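Long-range contacts in carboxypeptidase 1 (Deinococcus radiodurans str. R1, PDB 5GIV), which probably releases amino acids one at a time, with broad specificity, from the C-terminus of peptides as a zinc-dependent M32 metallocarboxypeptidase: residues P285-V294 with H466-I476; L201-L211 with T250-A260. All blocks are in the same frame, centred on the assembly; numbering follows the deposited sequence.

Contact 1: P285-V294 with H466-I476; sequences PLGGGVSAGV and HGRRWTPGELI
V290 meets the backbone and helix start of 466-476 at the tight end of this contact. Its CG2, held anti to the backbone N, comes 3.2 Å from W470 O and also rests on CD of the P472 ring; the V290 and L475 side chains run alongside in opposite senses, CG1 3.9 Å from CD2. V294 CG1 reaches the same L475 methyl from the first turn of helix 292-306, with L428 of helix 420-439 touching V294. R468 N gives a hydrogen bond to L286 O (3.0 Å), and G467 CA lies against G288 O; the positive phi of G467 and its lack of a side chain let the two backbones come this close.

R468 runs along the more open edge, linked by one water, its CG against G288 O and G289 O. The chain bends at chi3 (75°), which swings NH1 to P285 O, 3.0 Å away; this bond is bent (133°) and tilted out of the guanidinium plane. D93 forms a salt bridge with the same nitrogen. NE binds the water, which donates to V290 O. A leucine in place of R468 would probably leave P285 O and D93 without their shared mate and break the water link to V290.

The contact joins the loop before helix 292-306, which carries the zinc ligand E296, to the type II' turn H466-R469 and the start of helix 472-480; each helix has a capped N-terminus, the second by a T471-E474 capping box.

Contact 2: L201-L211 with T250-A260; sequences LGRGFAQERQL and TRVKEQDPTDA
Two helix starts, those of 207-221 and 257-275, meet here through the loops that lead into them, and F205 packs on P257 at the centre. P257 CG sits over the middle of the F205 ring, 3.5 Å from its centroid, a CH-pi contact almost along the ring normal (7° off). The L201 side chain crosses P257 at about a right angle, CD2 nearest CG. E254 grips the loop twice: its O takes F205 N on a lone pair, in the carbonyl plane, and its OE2 accepts from Q207 N at 2.7 Å, on the anti side but tilted well out of the carboxylate plane.

Helix 257-275, N-capped by D256, carries the HExxH zinc motif further along, with H266 and H270 as metal ligands. Q210 lies against its first turn, CD between V252 CG1 and P257 CA (both 3.7 Å). With CG anti to the carbonyl carbon (chi1 -71°), the extended chain carries NE2 to K253 O (3.2 Å, 175°) and to F205 O, both in the amide plane, although NE2 stands above each carbonyl plane. K253 O also takes D256 N from its opposite face. One water bridges Q210 OE1 and P257 O; a second, 2.8 Å from OE1, accepts from K253 N and A260 N. At the far end the L211 and T250 side chains pass in opposite senses, CD2 3.6 Å from CG2.

In the fold
Both segments of contact 2 come earlier in the chain than those of contact 1; the contacts flank the middle of the molecule, about 34 Å apart between centres and about 18 Å between nearest atoms. They do not touch. What connects them is the pair of consecutive helices 257-275 and 292-306: contact 2 holds the start of the first, which supplies H266 and H270, and contact 1 the start of the second, which supplies E296. The zinc site therefore draws its three protein ligands from helices whose N-terminal ends are packed at separate places, one against the segment leading into helix 207-221, the other against that leading into helix 472-480.

Contact 1: P285-V294 with H466-I476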
loop_
_atom_site.group_PDB
_atom_site.type_symbol
_atom_site.label_atom_id
_atom_site.label_comp_id
_atom_site.label_asym_id
_atom_site.label_seq_id
_atom_site.Cartn_x
_atom_site.Cartn_y
_atom_site.Cartn_z
ATOM N N PRO A 285 19.441 14.898 2.085
ATOM C CA PRO A 285 18.626 16.036 2.540
ATOM C C PRO A 285 18.225 16.994 1.423
ATOM O O PRO A 285 17.362 17.851 1.646
ATOM C CB PRO A 285 19.536 16.732 3.562
ATOM C CG PRO A 285 20.472 15.671 4.019
ATOM C CD PRO A 285 20.710 14.799 2.818
ATOM N N LEU A 286 18.825 16.897 0.238
ATOM C CA LEU A 286 18.430 17.774 -0.853
ATOM C C LEU A 286 17.354 17.157 -1.743
ATOM O O LEU A 286 16.857 17.839 -2.643
ATOM C CB LEU A 286 19.660 18.158 -1.697
ATOM C CG LEU A 286 20.868 18.839 -1.018
ATOM C CD1 LEU A 286 21.918 19.323 -2.025
ATOM C CD2 LEU A 286 20.455 19.977 -0.099
ATOM N N GLY A 287 16.974 15.899 -1.511
ATOM C CA GLY A 287 16.102 15.190 -2.431
ATOM C C GLY A 287 14.601 15.372 -2.256
ATOM O O GLY A 287 13.880 14.399 -1.997
ATOM N N GLY A 288 14.121 16.600 -2.431
ATOM C CA GLY A 288 12.704 16.893 -2.312
ATOM C C GLY A 288 12.469 18.344 -2.677
ATOM O O GLY A 288 13.412 19.108 -2.914
ATOM N N GLY A 289 11.188 18.705 -2.733
ATOM C CA GLY A 289 10.817 20.081 -3.020
ATOM C C GLY A 289 11.313 21.051 -1.962
ATOM O O GLY A 289 11.507 20.696 -0.798
ATOM N N VAL A 290 11.480 22.307 -2.374
ATOM C CA VAL A 290 12.170 23.296 -1.548
ATOM C C VAL A 290 11.233 24.070 -0.614
ATOM O O VAL A 290 11.669 24.519 0.452
ATOM C CB VAL A 290 12.968 24.265 -2.450
ATOM C CG1 VAL A 290 12.033 25.225 -3.179
ATOM C CG2 VAL A 290 13.998 25.033 -1.643
ATOM N N SER A 291 9.956 24.232 -0.970
ATOM C CA SER A 291 9.046 25.029 -0.147
ATOM C C SER A 291 7.606 24.780 -0.589
ATOM O O SER A 291 7.346 24.240 -1.667
ATOM C CB SER A 291 9.356 26.521 -0.247
ATOM O OG SER A 291 9.073 26.993 -1.552
ATOM N N ALA A 292 6.667 25.197 0.259
ATOM C CA ALA A 292 5.261 25.033 -0.087
ATOM C C ALA A 292 4.903 25.867 -1.305
ATOM O O ALA A 292 4.191 25.396 -2.201
ATOM C CB ALA A 292 4.370 25.411 1.098
ATOM N N GLY A 293 5.379 27.111 -1.352
ATOM C CA GLY A 293 5.032 27.983 -2.464
ATOM C C GLY A 293 5.590 27.494 -3.785
ATOM O O GLY A 293 4.894 27.495 -4.803
ATOM N N VAL A 294 6.847 27.053 -3.790
ATOM C CA VAL A 294 7.412 26.525 -5.024
ATOM C C VAL A 294 6.665 25.265 -5.437
ATOM O O VAL A 294 6.354 25.072 -6.619
ATOM C CB VAL A 294 8.925 26.269 -4.869
ATOM C CG1 VAL A 294 9.467 25.566 -6.102
ATOM C CG2 VAL A 294 9.656 27.564 -4.660
ATOM N N HIS A 466 17.121 20.679 -8.909
ATOM C CA HIS A 466 17.866 21.173 -7.758
ATOM C C HIS A 466 17.293 20.730 -6.414
ATOM O O HIS A 466 18.028 20.734 -5.423
ATOM C CB HIS A 466 17.973 22.697 -7.801
ATOM C CG HIS A 466 18.692 23.208 -9.007
ATOM N ND1 HIS A 466 18.091 24.004 -9.960
ATOM C CD2 HIS A 466 19.960 23.001 -9.431
ATOM C CE1 HIS A 466 18.964 24.281 -10.910
ATOM N NE2 HIS A 466 20.104 23.678 -10.616
ATOM N N GLY A 467 16.022 20.341 -6.345
ATOM C CA GLY A 467 15.467 19.982 -5.052
ATOM C C GLY A 467 15.677 21.083 -4.029
ATOM O O GLY A 467 15.240 22.218 -4.238
ATOM N N ARG A 468 16.390 20.784 -2.945
ATOM C CA ARG A 468 16.654 21.755 -1.888
ATOM C C ARG A 468 18.042 22.398 -2.014
ATOM O O ARG A 468 18.464 23.124 -1.107
ATOM C CB ARG A 468 16.483 21.069 -0.523
ATOM C CG ARG A 468 15.059 20.516 -0.302
ATOM C CD ARG A 468 14.868 19.781 1.032
ATOM N NE ARG A 468 14.780 20.645 2.205
ATOM C CZ ARG A 468 15.105 20.273 3.443
ATOM N NH1 ARG A 468 15.570 19.048 3.683
ATOM N NH2 ARG A 468 14.967 21.130 4.447
ATOM N N ARG A 469 18.741 22.173 -3.138
ATOM C CA ARG A 469 20.099 22.695 -3.322
ATOM C C ARG A 469 20.163 24.210 -3.136
ATOM O O ARG A 469 21.123 24.730 -2.554
ATOM C CB ARG A 469 20.625 22.300 -4.707
ATOM C CG ARG A 469 21.782 23.145 -5.239
ATOM C CD ARG A 469 23.067 22.754 -4.572
ATOM N NE ARG A 469 24.238 23.517 -5.014
ATOM C CZ ARG A 469 24.632 24.672 -4.485
ATOM N NH1 ARG A 469 23.929 25.241 -3.519
ATOM N NH2 ARG A 469 25.728 25.263 -4.930
ATOM N N TRP A 470 19.166 24.937 -3.631
ATOM C CA TRP A 470 19.084 26.379 -3.446
ATOM C C TRP A 470 17.958 26.723 -2.482
ATOM O O TRP A 470 16.968 25.997 -2.387
ATOM C CB TRP A 470 18.859 27.096 -4.781
ATOM C CG TRP A 470 19.885 26.744 -5.832
ATOM C CD1 TRP A 470 19.696 25.979 -6.946
ATOM C CD2 TRP A 470 21.253 27.169 -5.863
ATOM N NE1 TRP A 470 20.864 25.897 -7.667
ATOM C CE2 TRP A 470 21.834 26.619 -7.024
ATOM C CE3 TRP A 470 22.043 27.962 -5.019
ATOM C CZ2 TRP A 470 23.174 26.832 -7.363
ATOM C CZ3 TRP A 470 23.374 28.170 -5.352
ATOM C CH2 TRP A 470 23.923 27.609 -6.517
ATOM N N THR A 471 18.113 27.833 -1.757
ATOM C CA THR A 471 17.004 28.344 -0.968
ATOM C C THR A 471 15.884 28.792 -1.899
ATOM O O THR A 471 16.115 29.074 -3.077
ATOM C CB THR A 471 17.427 29.525 -0.088
ATOM O OG1 THR A 471 17.703 30.679 -0.901
ATOM C CG2 THR A 471 18.662 29.178 0.708
ATOM N N PRO A 472 14.656 28.877 -1.391
ATOM C CA PRO A 472 13.553 29.342 -2.254
ATOM C C PRO A 472 13.874 30.636 -2.981
ATOM O O PRO A 472 13.689 30.727 -4.203
ATOM C CB PRO A 472 12.387 29.480 -1.267
ATOM C CG PRO A 472 12.696 28.472 -0.184
ATOM C CD PRO A 472 14.198 28.490 -0.043
ATOM N N GLY A 473 14.388 31.639 -2.266
ATOM C CA GLY A 473 14.710 32.899 -2.915
ATOM C C GLY A 473 15.771 32.741 -3.989
ATOM O O GLY A 473 15.681 33.346 -5.056
ATOM N N GLU A 474 16.801 31.939 -3.713
ATOM C CA GLU A 474 17.839 31.711 -4.711
ATOM C C GLU A 474 17.293 30.988 -5.936
ATOM O O GLU A 474 17.636 31.336 -7.071
ATOM C CB GLU A 474 18.983 30.914 -4.097
ATOM C CG GLU A 474 19.763 31.660 -3.045
ATOM C CD GLU A 474 20.638 30.736 -2.226
ATOM O OE1 GLU A 474 20.466 29.500 -2.317
ATOM O OE2 GLU A 474 21.502 31.249 -1.491
ATOM N N LEU A 475 16.459 29.960 -5.728
ATOM C CA LEU A 475 15.909 29.218 -6.857
ATOM C C LEU A 475 15.045 30.119 -7.728
ATOM O O LEU A 475 15.182 30.129 -8.954
ATOM C CB LEU A 475 15.120 28.006 -6.358
ATOM C CG LEU A 475 14.515 27.037 -7.383
ATOM C CD1 LEU A 475 15.581 26.208 -8.095
ATOM C CD2 LEU A 475 13.493 26.121 -6.706
ATOM N N ILE A 476 14.170 30.905 -7.107
ATOM C CA ILE A 476 13.295 31.780 -7.877
ATOM C C ILE A 476 14.117 32.840 -8.603
ATOM O O ILE A 476 13.834 33.191 -9.758
ATOM C CB ILE A 476 12.248 32.415 -6.948
ATOM C CG1 ILE A 476 11.320 31.338 -6.388
ATOM C CG2 ILE A 476 11.445 33.462 -7.705
ATOM C CD1 ILE A 476 10.455 31.818 -5.247
HETATM O O HOH W 1 13.883 23.654 1.686
#

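Contact 2: L201-L211 with T250-A260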
loop_
_atom_site.group_PDB
_atom_site.type_symbol
_atom_site.label_atom_id
_atom_site.label_comp_id
_atom_site.label_asym_id
_atom_site.label_seq_id
_atom_site.Cartn_x
_atom_site.Cartn_y
_atom_site.Cartn_z
ATOM N N LEU A 201 -21.577 20.072 -19.129
ATOM C CA LEU A 201 -20.754 19.387 -18.135
ATOM C C LEU A 201 -21.577 18.540 -17.172
ATOM O O LEU A 201 -21.002 17.709 -16.462
ATOM C CB LEU A 201 -19.923 20.404 -17.353
ATOM C CG LEU A 201 -18.938 21.209 -18.215
ATOM C CD1 LEU A 201 -18.268 22.321 -17.402
ATOM C CD2 LEU A 201 -17.910 20.294 -18.863
ATOM N N GLY A 202 -22.894 18.711 -17.138
ATOM C CA GLY A 202 -23.744 17.947 -16.251
ATOM C C GLY A 202 -24.454 16.774 -16.894
ATOM O O GLY A 202 -25.366 16.207 -16.278
ATOM N N ARG A 203 -24.053 16.374 -18.098
ATOM C CA ARG A 203 -24.783 15.358 -18.846
ATOM C C ARG A 203 -24.420 13.936 -18.440
ATOM O O ARG A 203 -25.040 12.992 -18.947
ATOM C CB ARG A 203 -24.551 15.548 -20.351
ATOM C CG ARG A 203 -25.176 16.803 -20.906
ATOM C CD ARG A 203 -24.807 17.086 -22.361
ATOM N NE ARG A 203 -25.764 18.024 -22.946
ATOM C CZ ARG A 203 -25.692 18.516 -24.183
ATOM N NH1 ARG A 203 -24.693 18.179 -24.986
ATOM N NH2 ARG A 203 -26.631 19.351 -24.623
ATOM N N GLY A 204 -23.453 13.761 -17.540
ATOM C CA GLY A 204 -23.061 12.435 -17.098
ATOM C C GLY A 204 -21.817 11.919 -17.790
ATOM O O GLY A 204 -21.862 11.593 -18.978
ATOM N N PHE A 205 -20.702 11.848 -17.061
ATOM C CA PHE A 205 -19.418 11.414 -17.598
ATOM C C PHE A 205 -18.940 10.209 -16.798
ATOM O O PHE A 205 -18.620 10.338 -15.609
ATOM C CB PHE A 205 -18.407 12.559 -17.542
ATOM C CG PHE A 205 -18.711 13.691 -18.498
ATOM C CD1 PHE A 205 -19.875 14.441 -18.367
ATOM C CD2 PHE A 205 -17.815 14.031 -19.497
ATOM C CE1 PHE A 205 -20.153 15.484 -19.240
ATOM C CE2 PHE A 205 -18.086 15.082 -20.371
ATOM C CZ PHE A 205 -19.254 15.808 -20.237
ATOM N N ALA A 206 -18.886 9.042 -17.442
ATOM C CA ALA A 206 -18.558 7.811 -16.733
ATOM C C ALA A 206 -17.199 7.916 -16.046
ATOM O O ALA A 206 -16.210 8.351 -16.647
ATOM C CB ALA A 206 -18.570 6.632 -17.697
ATOM N N GLN A 207 -17.150 7.455 -14.792
ATOM C CA GLN A 207 -15.950 7.600 -13.973
ATOM C C GLN A 207 -14.727 6.972 -14.636
ATOM O O GLN A 207 -13.636 7.554 -14.618
ATOM C CB GLN A 207 -16.187 6.970 -12.602
ATOM C CG GLN A 207 -14.914 6.557 -11.883
ATOM C CD GLN A 207 -15.161 6.120 -10.448
ATOM O OE1 GLN A 207 -15.860 6.791 -9.684
ATOM N NE2 GLN A 207 -14.590 4.973 -10.076
ATOM N N GLU A 208 -14.884 5.783 -15.222
ATOM C CA GLU A 208 -13.737 5.087 -15.799
ATOM C C GLU A 208 -13.136 5.864 -16.970
ATOM O O GLU A 208 -11.911 5.927 -17.120
ATOM C CB GLU A 208 -14.146 3.678 -16.235
ATOM C CG GLU A 208 -12.979 2.818 -16.673
ATOM C CD GLU A 208 -13.386 1.406 -17.074
ATOM O OE1 GLU A 208 -14.601 1.093 -17.039
ATOM O OE2 GLU A 208 -12.483 0.608 -17.428
ATOM N N ARG A 209 -13.977 6.465 -17.810
ATOM C CA ARG A 209 -13.444 7.260 -18.909
ATOM C C ARG A 209 -12.718 8.505 -18.418
ATOM O O ARG A 209 -11.679 8.879 -18.975
ATOM C CB ARG A 209 -14.552 7.657 -19.870
ATOM C CG ARG A 209 -14.952 6.561 -20.801
ATOM C CD ARG A 209 -16.163 6.941 -21.602
ATOM N NE ARG A 209 -16.362 5.943 -22.635
ATOM C CZ ARG A 209 -17.171 4.901 -22.524
ATOM N NH1 ARG A 209 -17.877 4.722 -21.407
ATOM N NH2 ARG A 209 -17.257 4.033 -23.531
ATOM N N GLN A 210 -13.235 9.146 -17.366
ATOM C CA GLN A 210 -12.566 10.326 -16.831
ATOM C C GLN A 210 -11.148 9.991 -16.396
ATOM O O GLN A 210 -10.198 10.694 -16.752
ATOM C CB GLN A 210 -13.363 10.907 -15.663
ATOM C CG GLN A 210 -14.672 11.577 -16.030
ATOM C CD GLN A 210 -15.224 12.380 -14.864
ATOM O OE1 GLN A 210 -14.496 13.136 -14.220
ATOM N NE2 GLN A 210 -16.510 12.226 -14.592
ATOM N N LEU A 211 -10.981 8.901 -15.648
ATOM C CA LEU A 211 -9.644 8.532 -15.204
ATOM C C LEU A 211 -8.744 8.226 -16.396
ATOM O O LEU A 211 -7.585 8.655 -16.434
ATOM C CB LEU A 211 -9.710 7.331 -14.260
ATOM C CG LEU A 211 -10.364 7.629 -12.918
ATOM C CD1 LEU A 211 -10.623 6.348 -12.115
ATOM C CD2 LEU A 211 -9.477 8.596 -12.158
ATOM N N THR A 250 -6.835 11.186 -6.945
ATOM C CA THR A 250 -7.828 12.096 -7.488
ATOM C C THR A 250 -9.203 11.667 -6.991
ATOM O O THR A 250 -9.356 10.638 -6.319
ATOM C CB THR A 250 -7.773 12.130 -9.025
ATOM O OG1 THR A 250 -8.516 13.256 -9.515
ATOM C CG2 THR A 250 -8.337 10.828 -9.622
ATOM N N ARG A 251 -10.204 12.487 -7.306
ATOM C CA ARG A 251 -11.583 12.251 -6.898
ATOM C C ARG A 251 -12.493 12.516 -8.083
ATOM O O ARG A 251 -12.349 13.543 -8.751
ATOM C CB ARG A 251 -11.947 13.147 -5.716
ATOM C CG ARG A 251 -13.413 13.348 -5.500
ATOM C CD ARG A 251 -13.606 14.565 -4.609
ATOM N NE ARG A 251 -13.043 15.774 -5.215
ATOM C CZ ARG A 251 -12.615 16.826 -4.521
ATOM N NH1 ARG A 251 -12.674 16.817 -3.190
ATOM N NH2 ARG A 251 -12.123 17.884 -5.158
ATOM N N VAL A 252 -13.415 11.596 -8.355
ATOM C CA VAL A 252 -14.214 11.631 -9.573
ATOM C C VAL A 252 -15.668 11.909 -9.229
ATOM O O VAL A 252 -16.247 11.237 -8.368
ATOM C CB VAL A 252 -14.093 10.320 -10.360
ATOM C CG1 VAL A 252 -14.836 10.442 -11.698
ATOM C CG2 VAL A 252 -12.634 9.979 -10.569
ATOM N N LYS A 253 -16.263 12.879 -9.920
ATOM C CA LYS A 253 -17.695 13.149 -9.868
ATOM C C LYS A 253 -18.275 12.959 -11.265
ATOM O O LYS A 253 -17.981 13.737 -12.174
ATOM C CB LYS A 253 -17.976 14.557 -9.343
ATOM C CG LYS A 253 -17.733 14.680 -7.857
ATOM C CD LYS A 253 -18.389 15.907 -7.267
ATOM C CE LYS A 253 -17.464 17.084 -7.338
ATOM N NZ LYS A 253 -16.442 16.950 -6.263
ATOM N N GLU A 254 -19.099 11.928 -11.443
ATOM C CA GLU A 254 -19.719 11.750 -12.748
ATOM C C GLU A 254 -20.617 12.923 -13.113
ATOM O O GLU A 254 -20.856 13.159 -14.301
ATOM C CB GLU A 254 -20.515 10.444 -12.793
ATOM C CG GLU A 254 -19.638 9.205 -12.749
ATOM C CD GLU A 254 -20.294 7.982 -13.371
ATOM O OE1 GLU A 254 -21.533 7.978 -13.548
ATOM O OE2 GLU A 254 -19.550 7.037 -13.719
ATOM N N GLN A 255 -21.093 13.683 -12.131
ATOM C CA GLN A 255 -21.949 14.825 -12.426
ATOM C C GLN A 255 -21.172 16.075 -12.830
ATOM O O GLN A 255 -21.798 17.082 -13.159
ATOM C CB GLN A 255 -22.843 15.149 -11.225
ATOM C CG GLN A 255 -22.100 15.637 -9.985
ATOM C CD GLN A 255 -21.634 14.523 -9.041
ATOM O OE1 GLN A 255 -21.353 13.389 -9.458
ATOM N NE2 GLN A 255 -21.546 14.858 -7.746
ATOM N N ASP A 256 -19.842 16.046 -12.822
ATOM C CA ASP A 256 -19.037 17.182 -13.269
ATOM C C ASP A 256 -17.605 16.736 -13.550
ATOM O O ASP A 256 -16.828 16.495 -12.620
ATOM C CB ASP A 256 -19.060 18.317 -12.240
ATOM C CG ASP A 256 -18.206 19.516 -12.665
ATOM O OD1 ASP A 256 -17.699 19.553 -13.808
ATOM O OD2 ASP A 256 -18.084 20.462 -11.864
ATOM N N PRO A 257 -17.224 16.618 -14.826
ATOM C CA PRO A 257 -15.916 16.052 -15.168
ATOM C C PRO A 257 -14.742 16.995 -14.950
ATOM O O PRO A 257 -13.595 16.527 -14.975
ATOM C CB PRO A 257 -16.074 15.698 -16.650
ATOM C CG PRO A 257 -17.039 16.706 -17.156
ATOM C CD PRO A 257 -18.009 16.955 -16.023
ATOM N N THR A 258 -14.980 18.291 -14.718
ATOM C CA THR A 258 -13.864 19.196 -14.464
ATOM C C THR A 258 -13.187 18.899 -13.131
ATOM O O THR A 258 -11.995 19.176 -12.979
ATOM C CB THR A 258 -14.326 20.658 -14.493
ATOM O OG1 THR A 258 -15.214 20.908 -13.399
ATOM C CG2 THR A 258 -15.029 20.983 -15.801
ATOM N N ASP A 259 -13.907 18.314 -12.169
ATOM C CA ASP A 259 -13.317 18.032 -10.862
ATOM C C ASP A 259 -12.163 17.035 -10.967
ATOM O O ASP A 259 -11.032 17.329 -10.566
ATOM C CB ASP A 259 -14.383 17.504 -9.904
ATOM C CG ASP A 259 -15.078 18.610 -9.136
ATOM O OD1 ASP A 259 -15.549 19.591 -9.770
ATOM O OD2 ASP A 259 -15.142 18.495 -7.886
ATOM N N ALA A 260 -12.441 15.834 -11.485
ATOM C CA ALA A 260 -11.398 14.821 -11.599
ATOM C C ALA A 260 -10.259 15.299 -12.489
ATOM O O ALA A 260 -9.080 15.154 -12.144
ATOM C CB ALA A 260 -11.988 13.518 -12.141
HETATM O O HOH W 2 -21.986 15.289 -15.989
HETATM O O HOH W 3 -12.516 14.170 -15.931
HETATM O O HOH W 4 -14.937 14.510 -11.851
#